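Local coordinates for protein EvpC (Edwardsiella tarda, PDB 3EAA) that is a secreted Hcp-family component of the type VI secretion system, probably assembling into hexameric rings like its relatives, at residues Lys8-Ser16 with Met63-Ala71. Numbering follows the deposited sequence.
Sequences KLDKVDGES and MDCASVKLA
Leu9 of strand 4-9 reaches Leu70 on the first part of the helix, and the two meet through single methyls, Leu9 CD1 lying 3.8 Å from Leu70 CD2 as the side chains pass at a slant. The chain then turns at Asp10 and Lys11, with a weak bond from Val12 N back to Leu9 O. Val12 continues the apolar patch further along: its CG1 branch rests on Ala66 CB at 4.3 Å and on Lys69 CB at 4.2 Å, while Lys69 NZ forms a salt bridge with Glu153 of the second subunit. Beyond it, the backbone takes over. Asp13 O stands 4.0 Å from Ala66 CB, and at Gly14 the two segments run closest, its CA 5.0 Å from Ala66 CA. Glu15 makes the polar link. Its chain bends at chi2 (148°) and delivers OE2 to Cys65 N at 2.9 Å, a weak hydrogen bond with an N-H...O angle of only 120°. The side chains of Glu15 and Asp64 run by one another in opposing senses, their carboxylate planes 67° apart. Asp64 precedes the turn that leads into helix 67-76, and its OD1 makes a capping bond with Ala66 N at 3.0 Å and a weak one with Ser67 N; Lys61 forms a salt bridge with the same oxygen, which would be expected to favour the charged form. The contact thus lays the loop after strand 4-9 against helix 67-76, the helix that follows strand 52-62, on the β-barrel of the Hcp fold. Phe80 of strand 80-88 touches both Leu9 and Val12, Ile25 of strand 25-27 packs on Asp64 and Ala66, and Tyr110 of strand 105-113 meets Leu70.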
loop_
_atom_site.group_PDB
_atom_site.type_symbol
_atom_site.label_atom_id
_atom_site.label_comp_id
_atom_site.label_asym_id
_atom_site.label_seq_id
_atom_site.Cartn_x
_atom_site.Cartn_y
_atom_site.Cartn_z
ATOM N N LYS A 8 -27.591 -18.678 -8.482
ATOM C CA LYS A 8 -28.956 -18.587 -9.001
ATOM C C LYS A 8 -29.845 -17.561 -8.300
ATOM O O LYS A 8 -29.870 -17.470 -7.071
ATOM C CB LYS A 8 -29.641 -19.947 -8.950
ATOM C CG LYS A 8 -31.148 -19.858 -9.062
ATOM C CD LYS A 8 -31.764 -21.238 -9.165
ATOM C CE LYS A 8 -33.197 -21.163 -9.675
ATOM N NZ LYS A 8 -33.650 -22.453 -10.286
ATOM N N LEU A 9 -30.579 -16.801 -9.115
ATOM C CA LEU A 9 -31.519 -15.785 -8.650
ATOM C C LEU A 9 -32.887 -16.056 -9.238
ATOM O O LEU A 9 -33.005 -16.471 -10.392
ATOM C CB LEU A 9 -31.086 -14.403 -9.117
ATOM C CG LEU A 9 -30.151 -13.544 -8.275
ATOM C CD1 LEU A 9 -29.441 -12.565 -9.189
ATOM C CD2 LEU A 9 -30.917 -12.805 -7.192
ATOM N N ASP A 10 -33.920 -15.797 -8.447
ATOM C CA ASP A 10 -35.292 -16.055 -8.863
ATOM C C ASP A 10 -35.726 -15.141 -9.996
ATOM O O ASP A 10 -35.777 -13.922 -9.840
ATOM C CB ASP A 10 -36.234 -15.923 -7.671
ATOM C CG ASP A 10 -35.987 -16.988 -6.631
ATOM O OD1 ASP A 10 -35.816 -18.162 -7.032
ATOM O OD2 ASP A 10 -35.956 -16.658 -5.425
ATOM N N LYS A 11 -36.035 -15.752 -11.135
ATOM C CA LYS A 11 -36.436 -15.031 -12.347
ATOM C C LYS A 11 -35.356 -14.052 -12.815
ATOM O O LYS A 11 -35.628 -12.874 -13.030
ATOM C CB LYS A 11 -37.788 -14.315 -12.163
ATOM C CG LYS A 11 -39.028 -15.204 -12.411
ATOM C CD LYS A 11 -40.357 -14.428 -12.327
ATOM C CE LYS A 11 -40.740 -14.106 -10.885
ATOM N NZ LYS A 11 -41.887 -13.157 -10.769
ATOM N N VAL A 12 -34.131 -14.552 -12.965
ATOM C CA VAL A 12 -32.986 -13.739 -13.383
ATOM C C VAL A 12 -31.975 -14.584 -14.154
ATOM O O VAL A 12 -30.929 -14.961 -13.632
ATOM C CB VAL A 12 -32.269 -13.062 -12.186
ATOM C CG1 VAL A 12 -31.083 -12.236 -12.672
ATOM C CG2 VAL A 12 -33.228 -12.184 -11.402
ATOM N N ASP A 13 -32.288 -14.875 -15.409
ATOM C CA ASP A 13 -31.456 -15.765 -16.213
ATOM C C ASP A 13 -30.046 -15.241 -16.432
ATOM O O ASP A 13 -29.852 -14.183 -17.021
ATOM C CB ASP A 13 -32.101 -16.037 -17.575
ATOM C CG ASP A 13 -33.502 -16.585 -17.460
ATOM O OD1 ASP A 13 -33.715 -17.477 -16.616
ATOM O OD2 ASP A 13 -34.389 -16.126 -18.208
ATOM N N GLY A 14 -29.066 -16.009 -15.976
ATOM C CA GLY A 14 -27.683 -15.750 -16.317
ATOM C C GLY A 14 -27.383 -16.413 -17.645
ATOM O O GLY A 14 -28.276 -16.561 -18.476
ATOM N N GLU A 15 -26.142 -16.846 -17.836
ATOM C CA GLU A 15 -25.689 -17.293 -19.146
ATOM C C GLU A 15 -25.042 -18.683 -19.152
ATOM O O GLU A 15 -24.599 -19.155 -20.195
ATOM C CB GLU A 15 -24.691 -16.266 -19.684
ATOM C CG GLU A 15 -24.714 -16.041 -21.176
ATOM C CD GLU A 15 -24.344 -14.621 -21.523
ATOM O OE1 GLU A 15 -23.357 -14.425 -22.261
ATOM O OE2 GLU A 15 -25.039 -13.698 -21.042
ATOM N N SER A 16 -24.982 -19.345 -18.004
ATOM C CA SER A 16 -24.266 -20.617 -17.931
ATOM C C SER A 16 -24.784 -21.654 -18.925
ATOM O O SER A 16 -25.834 -21.486 -19.540
ATOM C CB SER A 16 -24.276 -21.197 -16.518
ATOM O OG SER A 16 -23.552 -22.413 -16.493
HETATM N N MSE A 63 -19.585 -9.447 -17.496
HETATM C CA MSE A 63 -20.877 -8.990 -17.962
HETATM C C MSE A 63 -21.574 -10.135 -18.645
HETATM O O MSE A 63 -20.980 -10.877 -19.428
HETATM C CB MSE A 63 -20.725 -7.851 -18.963
HETATM C CG MSE A 63 -20.889 -6.473 -18.358
HETATM SE SE MSE A 63 -21.410 -5.149 -19.691
HETATM C CE MSE A 63 -21.992 -3.741 -18.462
ATOM N N ASP A 64 -22.850 -10.278 -18.361
ATOM C CA ASP A 64 -23.638 -11.227 -19.108
ATOM C C ASP A 64 -25.031 -10.667 -19.305
ATOM O O ASP A 64 -25.229 -9.457 -19.374
ATOM C CB ASP A 64 -23.672 -12.570 -18.388
ATOM C CG ASP A 64 -23.726 -12.412 -16.904
ATOM O OD1 ASP A 64 -24.561 -11.611 -16.441
ATOM O OD2 ASP A 64 -22.939 -13.081 -16.204
ATOM N N CYS A 65 -25.990 -11.570 -19.399
ATOM C CA CYS A 65 -27.366 -11.211 -19.649
ATOM C C CYS A 65 -28.035 -10.808 -18.349
ATOM O O CYS A 65 -29.167 -10.332 -18.348
ATOM C CB CYS A 65 -28.087 -12.421 -20.220
ATOM S SG CYS A 65 -27.759 -13.902 -19.267
ATOM N N ALA A 66 -27.343 -11.023 -17.238
ATOM C CA ALA A 66 -27.936 -10.730 -15.946
ATOM C C ALA A 66 -27.586 -9.319 -15.530
ATOM O O ALA A 66 -28.289 -8.710 -14.726
ATOM C CB ALA A 66 -27.464 -11.714 -14.914
ATOM N N SER A 67 -26.496 -8.812 -16.096
ATOM C CA SER A 67 -26.018 -7.476 -15.790
ATOM C C SER A 67 -27.160 -6.493 -15.614
ATOM O O SER A 67 -27.368 -5.965 -14.524
ATOM C CB SER A 67 -25.095 -6.981 -16.895
ATOM O OG SER A 67 -24.127 -7.963 -17.195
ATOM N N VAL A 68 -27.909 -6.261 -16.687
ATOM C CA VAL A 68 -28.928 -5.221 -16.673
ATOM C C VAL A 68 -29.880 -5.379 -15.497
ATOM O O VAL A 68 -30.242 -4.399 -14.848
ATOM C CB VAL A 68 -29.706 -5.157 -17.987
ATOM C CG1 VAL A 68 -30.883 -4.208 -17.852
ATOM C CG2 VAL A 68 -28.794 -4.698 -19.106
ATOM N N LYS A 69 -30.264 -6.614 -15.204
ATOM C CA LYS A 69 -31.185 -6.877 -14.106
ATOM C C LYS A 69 -30.484 -6.610 -12.783
ATOM O O LYS A 69 -31.082 -6.124 -11.825
ATOM C CB LYS A 69 -31.665 -8.321 -14.167
ATOM C CG LYS A 69 -31.959 -8.813 -15.590
ATOM C CD LYS A 69 -33.460 -8.841 -15.910
ATOM C CE LYS A 69 -33.943 -7.653 -16.738
ATOM N NZ LYS A 69 -34.451 -6.534 -15.907
ATOM N N LEU A 70 -29.201 -6.927 -12.742
ATOM C CA LEU A 70 -28.405 -6.681 -11.555
ATOM C C LEU A 70 -28.276 -5.194 -11.368
ATOM O O LEU A 70 -28.379 -4.682 -10.253
ATOM C CB LEU A 70 -27.033 -7.333 -11.695
ATOM C CG LEU A 70 -27.233 -8.833 -11.942
ATOM C CD1 LEU A 70 -26.003 -9.529 -12.496
ATOM C CD2 LEU A 70 -27.727 -9.517 -10.673
ATOM N N ALA A 71 -28.066 -4.496 -12.475
ATOM C CA ALA A 71 -27.948 -3.045 -12.440
ATOM C C ALA A 71 -29.234 -2.450 -11.894
ATOM O O ALA A 71 -29.210 -1.644 -10.972
ATOM C CB ALA A 71 -27.646 -2.501 -13.814
#